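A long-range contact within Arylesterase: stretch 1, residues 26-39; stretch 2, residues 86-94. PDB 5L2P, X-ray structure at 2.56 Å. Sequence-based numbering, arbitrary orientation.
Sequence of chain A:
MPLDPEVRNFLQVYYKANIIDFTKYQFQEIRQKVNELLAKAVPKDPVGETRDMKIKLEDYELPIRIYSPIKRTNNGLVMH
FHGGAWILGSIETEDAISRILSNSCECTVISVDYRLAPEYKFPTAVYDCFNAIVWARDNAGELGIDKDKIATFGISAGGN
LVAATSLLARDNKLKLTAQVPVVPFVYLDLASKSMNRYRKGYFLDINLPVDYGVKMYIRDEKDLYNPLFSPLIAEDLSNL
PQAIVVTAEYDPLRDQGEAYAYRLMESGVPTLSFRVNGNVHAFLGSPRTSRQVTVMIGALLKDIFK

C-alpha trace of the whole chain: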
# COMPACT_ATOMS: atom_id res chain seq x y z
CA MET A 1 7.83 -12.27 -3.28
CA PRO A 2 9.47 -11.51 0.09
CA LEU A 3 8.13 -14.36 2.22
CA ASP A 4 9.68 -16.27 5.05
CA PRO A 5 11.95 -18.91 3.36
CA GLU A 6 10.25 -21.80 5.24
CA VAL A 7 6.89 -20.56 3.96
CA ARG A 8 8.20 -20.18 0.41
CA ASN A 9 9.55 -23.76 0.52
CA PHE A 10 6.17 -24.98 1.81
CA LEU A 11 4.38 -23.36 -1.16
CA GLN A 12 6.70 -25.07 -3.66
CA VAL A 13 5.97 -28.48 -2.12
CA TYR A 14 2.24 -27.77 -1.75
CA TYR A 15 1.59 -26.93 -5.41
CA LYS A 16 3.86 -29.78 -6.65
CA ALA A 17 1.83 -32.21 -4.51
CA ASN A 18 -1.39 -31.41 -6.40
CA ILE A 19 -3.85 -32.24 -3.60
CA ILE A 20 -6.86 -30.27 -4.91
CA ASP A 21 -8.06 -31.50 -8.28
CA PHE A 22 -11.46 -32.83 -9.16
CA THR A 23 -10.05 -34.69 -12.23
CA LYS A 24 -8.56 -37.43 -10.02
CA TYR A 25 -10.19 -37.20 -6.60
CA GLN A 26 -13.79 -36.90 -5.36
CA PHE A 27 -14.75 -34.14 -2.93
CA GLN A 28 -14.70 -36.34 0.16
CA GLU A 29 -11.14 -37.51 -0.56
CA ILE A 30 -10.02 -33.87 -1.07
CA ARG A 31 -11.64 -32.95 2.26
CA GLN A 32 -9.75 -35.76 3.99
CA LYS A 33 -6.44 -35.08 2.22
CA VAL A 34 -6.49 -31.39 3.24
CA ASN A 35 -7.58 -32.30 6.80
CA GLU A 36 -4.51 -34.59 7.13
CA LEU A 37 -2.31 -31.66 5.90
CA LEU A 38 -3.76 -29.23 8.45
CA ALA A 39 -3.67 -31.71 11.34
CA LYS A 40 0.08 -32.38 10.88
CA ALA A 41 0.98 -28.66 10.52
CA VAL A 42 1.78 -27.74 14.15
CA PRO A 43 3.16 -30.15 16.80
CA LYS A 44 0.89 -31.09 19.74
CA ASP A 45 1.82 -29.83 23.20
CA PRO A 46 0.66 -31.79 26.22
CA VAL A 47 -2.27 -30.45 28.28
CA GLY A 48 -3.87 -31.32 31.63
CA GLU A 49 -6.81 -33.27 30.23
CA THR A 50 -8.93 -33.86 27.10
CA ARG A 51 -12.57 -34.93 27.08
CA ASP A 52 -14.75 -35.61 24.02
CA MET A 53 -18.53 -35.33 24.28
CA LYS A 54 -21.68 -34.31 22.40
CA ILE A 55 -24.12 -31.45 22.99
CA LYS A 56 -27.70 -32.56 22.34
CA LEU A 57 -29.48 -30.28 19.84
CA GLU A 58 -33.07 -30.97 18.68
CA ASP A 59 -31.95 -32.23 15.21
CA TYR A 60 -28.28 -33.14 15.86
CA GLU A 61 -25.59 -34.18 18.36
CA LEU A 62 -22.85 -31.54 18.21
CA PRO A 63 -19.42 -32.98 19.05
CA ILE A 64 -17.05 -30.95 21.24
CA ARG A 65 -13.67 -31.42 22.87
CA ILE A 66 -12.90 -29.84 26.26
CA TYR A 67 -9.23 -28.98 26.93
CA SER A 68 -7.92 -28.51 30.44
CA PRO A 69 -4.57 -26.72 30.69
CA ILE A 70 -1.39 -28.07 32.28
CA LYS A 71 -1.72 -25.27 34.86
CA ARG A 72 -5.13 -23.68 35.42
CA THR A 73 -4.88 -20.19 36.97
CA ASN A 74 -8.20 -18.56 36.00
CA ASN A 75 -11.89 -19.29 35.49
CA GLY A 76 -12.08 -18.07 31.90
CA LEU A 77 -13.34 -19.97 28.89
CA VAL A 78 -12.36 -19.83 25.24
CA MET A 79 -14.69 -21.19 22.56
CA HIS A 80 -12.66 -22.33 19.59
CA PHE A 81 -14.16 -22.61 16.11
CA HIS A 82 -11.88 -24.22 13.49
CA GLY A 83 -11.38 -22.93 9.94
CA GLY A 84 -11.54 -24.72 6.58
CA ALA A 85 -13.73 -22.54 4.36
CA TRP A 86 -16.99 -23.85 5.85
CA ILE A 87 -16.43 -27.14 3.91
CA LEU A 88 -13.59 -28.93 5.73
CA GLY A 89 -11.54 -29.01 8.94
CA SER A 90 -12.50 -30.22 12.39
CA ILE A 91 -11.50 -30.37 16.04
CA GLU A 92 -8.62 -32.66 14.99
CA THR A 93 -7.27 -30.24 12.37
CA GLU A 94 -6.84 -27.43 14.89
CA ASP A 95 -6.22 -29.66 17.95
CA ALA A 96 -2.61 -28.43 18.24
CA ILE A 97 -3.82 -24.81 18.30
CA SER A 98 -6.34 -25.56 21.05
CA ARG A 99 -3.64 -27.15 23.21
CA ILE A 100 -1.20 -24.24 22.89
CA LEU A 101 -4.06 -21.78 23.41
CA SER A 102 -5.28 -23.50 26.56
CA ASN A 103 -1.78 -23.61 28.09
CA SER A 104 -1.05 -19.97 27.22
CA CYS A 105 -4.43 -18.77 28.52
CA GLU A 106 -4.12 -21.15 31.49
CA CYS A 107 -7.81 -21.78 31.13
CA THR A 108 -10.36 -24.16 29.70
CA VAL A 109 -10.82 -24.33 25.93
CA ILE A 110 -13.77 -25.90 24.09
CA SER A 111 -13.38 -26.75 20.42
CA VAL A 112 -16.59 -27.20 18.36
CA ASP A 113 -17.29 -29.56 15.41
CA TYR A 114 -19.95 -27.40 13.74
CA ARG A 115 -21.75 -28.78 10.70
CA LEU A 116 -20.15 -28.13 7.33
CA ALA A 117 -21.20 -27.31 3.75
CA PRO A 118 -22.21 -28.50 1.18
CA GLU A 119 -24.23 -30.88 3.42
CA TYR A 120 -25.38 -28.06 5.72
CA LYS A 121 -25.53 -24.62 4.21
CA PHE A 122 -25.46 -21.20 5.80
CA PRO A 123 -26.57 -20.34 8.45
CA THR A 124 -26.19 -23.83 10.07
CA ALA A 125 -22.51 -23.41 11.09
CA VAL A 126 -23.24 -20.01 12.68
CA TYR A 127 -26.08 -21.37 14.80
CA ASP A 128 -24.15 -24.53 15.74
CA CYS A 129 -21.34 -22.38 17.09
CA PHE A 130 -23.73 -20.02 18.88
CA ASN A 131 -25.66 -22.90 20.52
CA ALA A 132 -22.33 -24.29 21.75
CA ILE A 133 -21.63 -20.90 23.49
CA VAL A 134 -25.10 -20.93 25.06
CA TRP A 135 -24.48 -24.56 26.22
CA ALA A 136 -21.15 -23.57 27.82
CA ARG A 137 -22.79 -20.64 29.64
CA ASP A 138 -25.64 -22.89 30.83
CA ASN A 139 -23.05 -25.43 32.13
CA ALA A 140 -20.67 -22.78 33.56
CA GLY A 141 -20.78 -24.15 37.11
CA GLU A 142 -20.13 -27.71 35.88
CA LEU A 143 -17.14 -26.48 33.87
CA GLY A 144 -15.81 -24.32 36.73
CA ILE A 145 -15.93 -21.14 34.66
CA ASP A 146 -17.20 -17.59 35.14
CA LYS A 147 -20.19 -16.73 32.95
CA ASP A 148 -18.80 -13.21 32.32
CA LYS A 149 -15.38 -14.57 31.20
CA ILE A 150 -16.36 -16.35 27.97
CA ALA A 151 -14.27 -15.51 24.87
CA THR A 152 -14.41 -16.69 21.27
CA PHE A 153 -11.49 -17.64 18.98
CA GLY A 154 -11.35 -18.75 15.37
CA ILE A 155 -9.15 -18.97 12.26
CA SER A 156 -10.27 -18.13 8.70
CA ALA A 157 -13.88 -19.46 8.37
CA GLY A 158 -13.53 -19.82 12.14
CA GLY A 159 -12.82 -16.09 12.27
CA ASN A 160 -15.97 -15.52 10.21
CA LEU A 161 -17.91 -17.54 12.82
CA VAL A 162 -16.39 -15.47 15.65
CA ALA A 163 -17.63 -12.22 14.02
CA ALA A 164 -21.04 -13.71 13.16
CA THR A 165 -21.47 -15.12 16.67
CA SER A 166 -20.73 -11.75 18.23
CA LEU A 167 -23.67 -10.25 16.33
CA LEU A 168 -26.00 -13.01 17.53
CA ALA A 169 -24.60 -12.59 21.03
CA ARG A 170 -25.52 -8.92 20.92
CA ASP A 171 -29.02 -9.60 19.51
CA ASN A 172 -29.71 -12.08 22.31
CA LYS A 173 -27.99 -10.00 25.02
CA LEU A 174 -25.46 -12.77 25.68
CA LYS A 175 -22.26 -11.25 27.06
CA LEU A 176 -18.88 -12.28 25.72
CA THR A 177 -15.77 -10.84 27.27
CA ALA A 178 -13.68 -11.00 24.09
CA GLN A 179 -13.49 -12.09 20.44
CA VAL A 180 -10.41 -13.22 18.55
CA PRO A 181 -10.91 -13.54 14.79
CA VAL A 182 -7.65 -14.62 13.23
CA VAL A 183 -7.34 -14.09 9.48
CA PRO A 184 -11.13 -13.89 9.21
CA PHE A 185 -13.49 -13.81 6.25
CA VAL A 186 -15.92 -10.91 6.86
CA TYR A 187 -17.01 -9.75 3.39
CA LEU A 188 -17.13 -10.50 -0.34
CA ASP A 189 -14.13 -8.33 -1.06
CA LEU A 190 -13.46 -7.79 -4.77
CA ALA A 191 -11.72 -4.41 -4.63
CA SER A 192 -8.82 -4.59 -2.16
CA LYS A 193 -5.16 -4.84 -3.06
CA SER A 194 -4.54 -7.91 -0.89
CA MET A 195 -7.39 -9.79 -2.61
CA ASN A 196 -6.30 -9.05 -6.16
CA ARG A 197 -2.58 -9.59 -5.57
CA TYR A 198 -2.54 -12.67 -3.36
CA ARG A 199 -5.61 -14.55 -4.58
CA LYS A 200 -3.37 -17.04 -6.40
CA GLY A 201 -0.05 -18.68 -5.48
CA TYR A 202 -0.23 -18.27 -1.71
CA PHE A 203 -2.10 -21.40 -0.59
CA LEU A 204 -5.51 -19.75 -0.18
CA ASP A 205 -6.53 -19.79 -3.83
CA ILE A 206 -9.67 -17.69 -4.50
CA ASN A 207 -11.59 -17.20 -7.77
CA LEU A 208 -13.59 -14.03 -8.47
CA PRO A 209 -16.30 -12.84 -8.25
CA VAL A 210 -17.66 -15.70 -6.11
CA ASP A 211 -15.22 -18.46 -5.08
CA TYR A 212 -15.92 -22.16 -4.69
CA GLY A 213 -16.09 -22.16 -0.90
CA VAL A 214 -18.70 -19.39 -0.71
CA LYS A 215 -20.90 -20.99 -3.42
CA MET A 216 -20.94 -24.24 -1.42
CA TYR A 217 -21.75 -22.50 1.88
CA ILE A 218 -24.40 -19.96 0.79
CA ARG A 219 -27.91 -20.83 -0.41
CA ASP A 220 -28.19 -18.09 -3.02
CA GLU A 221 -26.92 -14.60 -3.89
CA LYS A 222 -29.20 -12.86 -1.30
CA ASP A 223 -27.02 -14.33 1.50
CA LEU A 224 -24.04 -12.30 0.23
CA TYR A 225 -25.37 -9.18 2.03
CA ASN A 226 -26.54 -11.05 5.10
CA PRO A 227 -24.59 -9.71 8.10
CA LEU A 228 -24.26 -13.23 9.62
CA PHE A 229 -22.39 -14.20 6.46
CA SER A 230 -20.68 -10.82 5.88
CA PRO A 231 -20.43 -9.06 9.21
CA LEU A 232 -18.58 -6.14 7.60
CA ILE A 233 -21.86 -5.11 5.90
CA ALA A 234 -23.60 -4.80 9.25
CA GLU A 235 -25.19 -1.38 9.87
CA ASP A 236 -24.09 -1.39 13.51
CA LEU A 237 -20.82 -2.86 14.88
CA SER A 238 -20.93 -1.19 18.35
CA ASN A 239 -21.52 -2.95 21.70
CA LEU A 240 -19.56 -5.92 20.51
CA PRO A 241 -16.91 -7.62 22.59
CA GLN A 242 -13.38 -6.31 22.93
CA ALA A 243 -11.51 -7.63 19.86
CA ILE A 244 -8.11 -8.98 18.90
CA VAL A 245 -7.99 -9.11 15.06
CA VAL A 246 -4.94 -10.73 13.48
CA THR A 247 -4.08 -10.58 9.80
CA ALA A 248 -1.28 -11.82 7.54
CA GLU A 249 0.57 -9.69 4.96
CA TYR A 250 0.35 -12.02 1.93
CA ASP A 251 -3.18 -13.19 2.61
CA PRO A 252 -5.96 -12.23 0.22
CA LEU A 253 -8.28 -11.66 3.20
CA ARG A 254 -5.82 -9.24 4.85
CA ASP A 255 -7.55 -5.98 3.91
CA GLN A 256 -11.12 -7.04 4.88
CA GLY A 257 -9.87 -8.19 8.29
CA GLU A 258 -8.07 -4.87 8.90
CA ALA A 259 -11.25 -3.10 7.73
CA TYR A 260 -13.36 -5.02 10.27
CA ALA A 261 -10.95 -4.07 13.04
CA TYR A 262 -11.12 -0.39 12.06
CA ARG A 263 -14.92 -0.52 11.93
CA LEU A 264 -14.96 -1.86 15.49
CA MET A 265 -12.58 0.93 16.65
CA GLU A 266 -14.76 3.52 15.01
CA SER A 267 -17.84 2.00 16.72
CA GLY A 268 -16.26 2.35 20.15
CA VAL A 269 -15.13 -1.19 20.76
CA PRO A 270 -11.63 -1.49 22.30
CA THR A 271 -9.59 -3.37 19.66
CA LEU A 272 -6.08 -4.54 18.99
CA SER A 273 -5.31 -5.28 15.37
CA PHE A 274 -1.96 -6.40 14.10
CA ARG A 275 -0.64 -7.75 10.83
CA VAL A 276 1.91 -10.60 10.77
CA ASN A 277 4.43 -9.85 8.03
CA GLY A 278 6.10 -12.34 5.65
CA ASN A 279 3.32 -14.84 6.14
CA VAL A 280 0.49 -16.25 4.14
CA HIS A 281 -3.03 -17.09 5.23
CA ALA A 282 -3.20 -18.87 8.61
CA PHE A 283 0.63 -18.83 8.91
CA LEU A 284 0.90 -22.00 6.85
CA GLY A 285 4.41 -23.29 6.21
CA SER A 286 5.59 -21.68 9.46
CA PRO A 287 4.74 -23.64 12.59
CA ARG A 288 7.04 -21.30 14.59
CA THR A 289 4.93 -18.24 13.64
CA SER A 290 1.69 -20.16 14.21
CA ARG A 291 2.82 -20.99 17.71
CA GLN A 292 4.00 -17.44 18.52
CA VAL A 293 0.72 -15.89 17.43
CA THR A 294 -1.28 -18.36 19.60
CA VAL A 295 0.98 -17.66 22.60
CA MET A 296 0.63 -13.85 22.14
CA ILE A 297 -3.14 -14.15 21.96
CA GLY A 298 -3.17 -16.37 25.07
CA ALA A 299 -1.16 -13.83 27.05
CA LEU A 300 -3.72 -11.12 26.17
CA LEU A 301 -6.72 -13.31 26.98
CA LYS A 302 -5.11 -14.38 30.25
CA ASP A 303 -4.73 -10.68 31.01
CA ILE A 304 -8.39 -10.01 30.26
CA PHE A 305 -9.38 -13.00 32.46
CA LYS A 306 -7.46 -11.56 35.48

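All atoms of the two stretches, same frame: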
# COMPACT_ATOMS: atom_id res chain seq x y z
N GLN A 26 -12.43 -37.34 -5.69
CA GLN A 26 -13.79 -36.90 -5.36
C GLN A 26 -13.68 -35.91 -4.21
O GLN A 26 -12.62 -35.82 -3.56
CB GLN A 26 -14.66 -38.09 -4.92
CG GLN A 26 -14.55 -39.34 -5.80
CD GLN A 26 -14.44 -40.63 -5.01
OE1 GLN A 26 -15.27 -41.50 -5.17
NE2 GLN A 26 -13.42 -40.75 -4.15
N PHE A 27 -14.77 -35.19 -3.94
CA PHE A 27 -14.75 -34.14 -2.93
C PHE A 27 -14.38 -34.65 -1.54
O PHE A 27 -13.58 -34.04 -0.83
CB PHE A 27 -16.07 -33.36 -2.89
CG PHE A 27 -16.11 -32.32 -1.80
CD1 PHE A 27 -15.31 -31.17 -1.86
CD2 PHE A 27 -16.90 -32.50 -0.70
CE1 PHE A 27 -15.32 -30.23 -0.84
CE2 PHE A 27 -16.93 -31.56 0.32
CZ PHE A 27 -16.13 -30.43 0.26
N GLN A 28 -14.97 -35.77 -1.15
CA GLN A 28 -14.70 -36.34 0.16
C GLN A 28 -13.22 -36.69 0.38
O GLN A 28 -12.70 -36.51 1.49
CB GLN A 28 -15.57 -37.57 0.38
CG GLN A 28 -17.05 -37.24 0.48
CD GLN A 28 -17.44 -36.68 1.84
OE1 GLN A 28 -16.58 -36.46 2.72
NE2 GLN A 28 -18.74 -36.48 2.04
N GLU A 29 -12.57 -37.20 -0.65
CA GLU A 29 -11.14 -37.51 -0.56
C GLU A 29 -10.28 -36.24 -0.48
O GLU A 29 -9.28 -36.22 0.22
CB GLU A 29 -10.68 -38.39 -1.71
CG GLU A 29 -11.44 -39.70 -1.79
CD GLU A 29 -11.40 -40.49 -0.48
OE1 GLU A 29 -10.28 -40.78 0.01
OE2 GLU A 29 -12.49 -40.80 0.08
N ILE A 30 -10.69 -35.17 -1.17
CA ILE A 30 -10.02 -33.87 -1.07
C ILE A 30 -10.17 -33.28 0.34
O ILE A 30 -9.20 -32.77 0.91
CB ILE A 30 -10.52 -32.87 -2.14
CG1 ILE A 30 -10.06 -33.36 -3.53
CG2 ILE A 30 -9.96 -31.46 -1.89
CD1 ILE A 30 -10.81 -32.74 -4.68
N ARG A 31 -11.38 -33.38 0.88
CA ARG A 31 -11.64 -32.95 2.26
C ARG A 31 -10.68 -33.64 3.22
O ARG A 31 -9.99 -33.00 4.01
CB ARG A 31 -13.11 -33.22 2.64
CG ARG A 31 -13.46 -32.98 4.10
CD ARG A 31 -14.93 -33.28 4.39
NE ARG A 31 -15.84 -32.17 4.08
CZ ARG A 31 -17.16 -32.28 4.03
NH1 ARG A 31 -17.75 -33.45 4.22
NH2 ARG A 31 -17.92 -31.22 3.76
N GLN A 32 -10.62 -34.95 3.13
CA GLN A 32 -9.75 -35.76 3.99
C GLN A 32 -8.28 -35.46 3.75
O GLN A 32 -7.52 -35.36 4.72
CB GLN A 32 -10.05 -37.24 3.73
CG GLN A 32 -9.19 -38.24 4.50
CD GLN A 32 -9.65 -39.67 4.32
OE1 GLN A 32 -10.82 -39.91 4.02
NE2 GLN A 32 -8.75 -40.62 4.51
N LYS A 33 -7.85 -35.31 2.50
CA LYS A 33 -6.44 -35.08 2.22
C LYS A 33 -5.96 -33.71 2.77
O LYS A 33 -4.83 -33.61 3.25
CB LYS A 33 -6.16 -35.15 0.73
CG LYS A 33 -4.74 -35.61 0.38
CD LYS A 33 -4.62 -35.92 -1.12
CE LYS A 33 -5.25 -37.26 -1.55
NZ LYS A 33 -4.31 -38.41 -1.38
N VAL A 34 -6.81 -32.68 2.69
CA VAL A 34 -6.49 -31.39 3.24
C VAL A 34 -6.53 -31.45 4.78
O VAL A 34 -5.69 -30.84 5.45
CB VAL A 34 -7.45 -30.30 2.73
CG1 VAL A 34 -7.23 -28.96 3.49
CG2 VAL A 34 -7.28 -30.13 1.22
N ASN A 35 -7.50 -32.15 5.35
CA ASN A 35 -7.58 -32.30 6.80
C ASN A 35 -6.31 -32.91 7.39
O ASN A 35 -5.86 -32.47 8.44
CB ASN A 35 -8.80 -33.10 7.21
CG ASN A 35 -10.10 -32.30 7.09
OD1 ASN A 35 -10.09 -31.09 6.87
ND2 ASN A 35 -11.22 -32.97 7.26
N GLU A 36 -5.74 -33.92 6.71
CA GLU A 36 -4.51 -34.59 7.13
C GLU A 36 -3.34 -33.60 7.07
O GLU A 36 -2.47 -33.62 7.95
CB GLU A 36 -4.18 -35.77 6.22
CG GLU A 36 -5.24 -36.87 6.14
CD GLU A 36 -5.17 -37.93 7.22
OE1 GLU A 36 -4.18 -37.91 7.98
OE2 GLU A 36 -6.12 -38.75 7.30
N LEU A 37 -3.32 -32.76 6.04
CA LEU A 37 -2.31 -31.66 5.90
C LEU A 37 -2.37 -30.68 7.07
O LEU A 37 -1.34 -30.32 7.63
CB LEU A 37 -2.49 -30.87 4.58
CG LEU A 37 -1.70 -29.56 4.33
CD1 LEU A 37 -0.21 -29.78 4.46
CD2 LEU A 37 -1.97 -28.96 2.94
N LEU A 38 -3.57 -30.25 7.42
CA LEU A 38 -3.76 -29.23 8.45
C LEU A 38 -3.46 -29.81 9.84
O LEU A 38 -2.91 -29.11 10.71
CB LEU A 38 -5.20 -28.68 8.42
CG LEU A 38 -5.60 -27.93 7.16
CD1 LEU A 38 -7.11 -27.67 7.19
CD2 LEU A 38 -4.80 -26.66 6.95
N ALA A 39 -3.82 -31.07 10.04
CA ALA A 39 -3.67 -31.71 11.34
C ALA A 39 -2.19 -31.98 11.67
O ALA A 39 -1.83 -32.06 12.82
CB ALA A 39 -4.47 -32.98 11.36
N TRP A 86 -15.64 -23.33 5.62
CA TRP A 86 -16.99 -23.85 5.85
C TRP A 86 -17.24 -25.26 5.27
O TRP A 86 -18.34 -25.77 5.45
CB TRP A 86 -18.05 -22.88 5.32
CG TRP A 86 -17.95 -21.48 5.76
CD1 TRP A 86 -18.23 -20.97 7.00
CD2 TRP A 86 -17.56 -20.37 4.97
NE1 TRP A 86 -18.03 -19.60 7.04
CE2 TRP A 86 -17.63 -19.20 5.80
CE3 TRP A 86 -17.16 -20.23 3.66
CZ2 TRP A 86 -17.31 -17.92 5.32
CZ3 TRP A 86 -16.85 -18.97 3.19
CH2 TRP A 86 -16.93 -17.83 4.02
N ILE A 87 -16.25 -25.87 4.60
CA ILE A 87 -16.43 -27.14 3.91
C ILE A 87 -15.50 -28.26 4.37
O ILE A 87 -15.69 -29.42 4.00
CB ILE A 87 -16.28 -26.98 2.39
CG1 ILE A 87 -14.91 -26.41 2.02
CG2 ILE A 87 -17.38 -26.10 1.85
CD1 ILE A 87 -14.65 -26.44 0.50
N LEU A 88 -14.48 -27.93 5.16
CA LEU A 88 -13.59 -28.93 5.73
C LEU A 88 -13.00 -28.45 7.05
O LEU A 88 -13.39 -27.44 7.56
CB LEU A 88 -12.51 -29.32 4.74
CG LEU A 88 -11.56 -28.25 4.19
CD1 LEU A 88 -10.39 -27.92 5.12
CD2 LEU A 88 -11.03 -28.83 2.87
N GLY A 89 -12.11 -29.25 7.62
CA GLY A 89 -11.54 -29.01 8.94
C GLY A 89 -12.38 -29.63 10.04
O GLY A 89 -13.51 -30.09 9.82
N SER A 90 -11.82 -29.63 11.24
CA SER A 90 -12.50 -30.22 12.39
C SER A 90 -11.77 -29.84 13.68
O SER A 90 -10.80 -29.07 13.65
CB SER A 90 -12.54 -31.78 12.27
OG SER A 90 -11.24 -32.32 12.35
N ILE A 91 -12.23 -30.40 14.79
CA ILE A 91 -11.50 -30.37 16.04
C ILE A 91 -10.09 -30.97 15.92
O ILE A 91 -9.16 -30.45 16.51
CB ILE A 91 -12.28 -31.12 17.13
CG1 ILE A 91 -13.58 -30.39 17.44
CG2 ILE A 91 -11.47 -31.19 18.43
CD1 ILE A 91 -14.62 -31.25 18.11
N GLU A 92 -9.94 -32.03 15.14
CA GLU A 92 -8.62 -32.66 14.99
C GLU A 92 -7.63 -31.77 14.23
O GLU A 92 -6.44 -31.75 14.50
CB GLU A 92 -8.78 -34.00 14.24
CG GLU A 92 -9.57 -35.03 15.03
CD GLU A 92 -8.80 -35.61 16.24
OE1 GLU A 92 -7.59 -35.31 16.43
OE2 GLU A 92 -9.42 -36.37 17.04
N THR A 93 -8.14 -31.05 13.24
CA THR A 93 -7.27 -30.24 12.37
C THR A 93 -6.65 -29.04 13.09
O THR A 93 -5.54 -28.63 12.74
CB THR A 93 -8.01 -29.74 11.11
OG1 THR A 93 -9.09 -28.90 11.51
CG2 THR A 93 -8.50 -30.92 10.27
N GLU A 94 -7.36 -28.49 14.07
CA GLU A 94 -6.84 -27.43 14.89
C GLU A 94 -6.65 -27.84 16.36
O GLU A 94 -6.62 -27.00 17.26
CB GLU A 94 -7.75 -26.19 14.75
CG GLU A 94 -7.55 -25.51 13.40
CD GLU A 94 -8.36 -24.23 13.21
OE1 GLU A 94 -8.70 -23.55 14.21
OE2 GLU A 94 -8.65 -23.91 12.04

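A helix, residues 27-39, packs one side against an irregular loop, and the contact combines a thin apolar seam with hydrogen bonds between helix side chains and the loop backbone. Together the two stretches bury 486 Å².

The polar anchors come from Arg31 and Asn35, one helical turn apart. Arg31 extends with chi1 and chi2 both t, then bends at chi3 (m), so that its guanidinium meets the carbonyl of Ile87 edge-on, near its own plane. Arg31 NE and Arg31 NH2 both donate to Ile87 O, at 2.8 and 2.9 Å, a fork that suits arginine because its N-H groups lie side by side in one plane. Asn35, with chi1 m, brings its amide oxygen to the loop: Gly89 N donates to Asn35 OD1 at 2.8 Å. A short side chain with a carbonyl end serves well where the two backbones run close.

Between these anchors sits Leu88, which points toward the helix and has 92 Å² covered by it. Its CD1 lies 3.7 Å from Val34 CG1 and 3.9 Å from Leu38 CD1, while Leu88 CB rests 3.8 Å from Arg31 CG, the aliphatic part of the arginine. Farther toward the helix start, Phe27 reaches across with chi1 t, placing its CZ 4.1 Å from Ile87 CB.

Gly89 is suited to its phi/psi of 89/170, where a CB would be jammed against the preceding carbonyl oxygen.

At the other end the backbones draw closest, with Ala39 CA 4.0 Å from Thr93 CA; the small alanine side chain fits there, its CB 3.9 Å from Glu92 O. Thr93 serves two roles: its CG2 packs 3.6 Å from Asn35 O, while Thr93 OG1 donates to Ser90 O at 2.7 Å, tying the loop to itself.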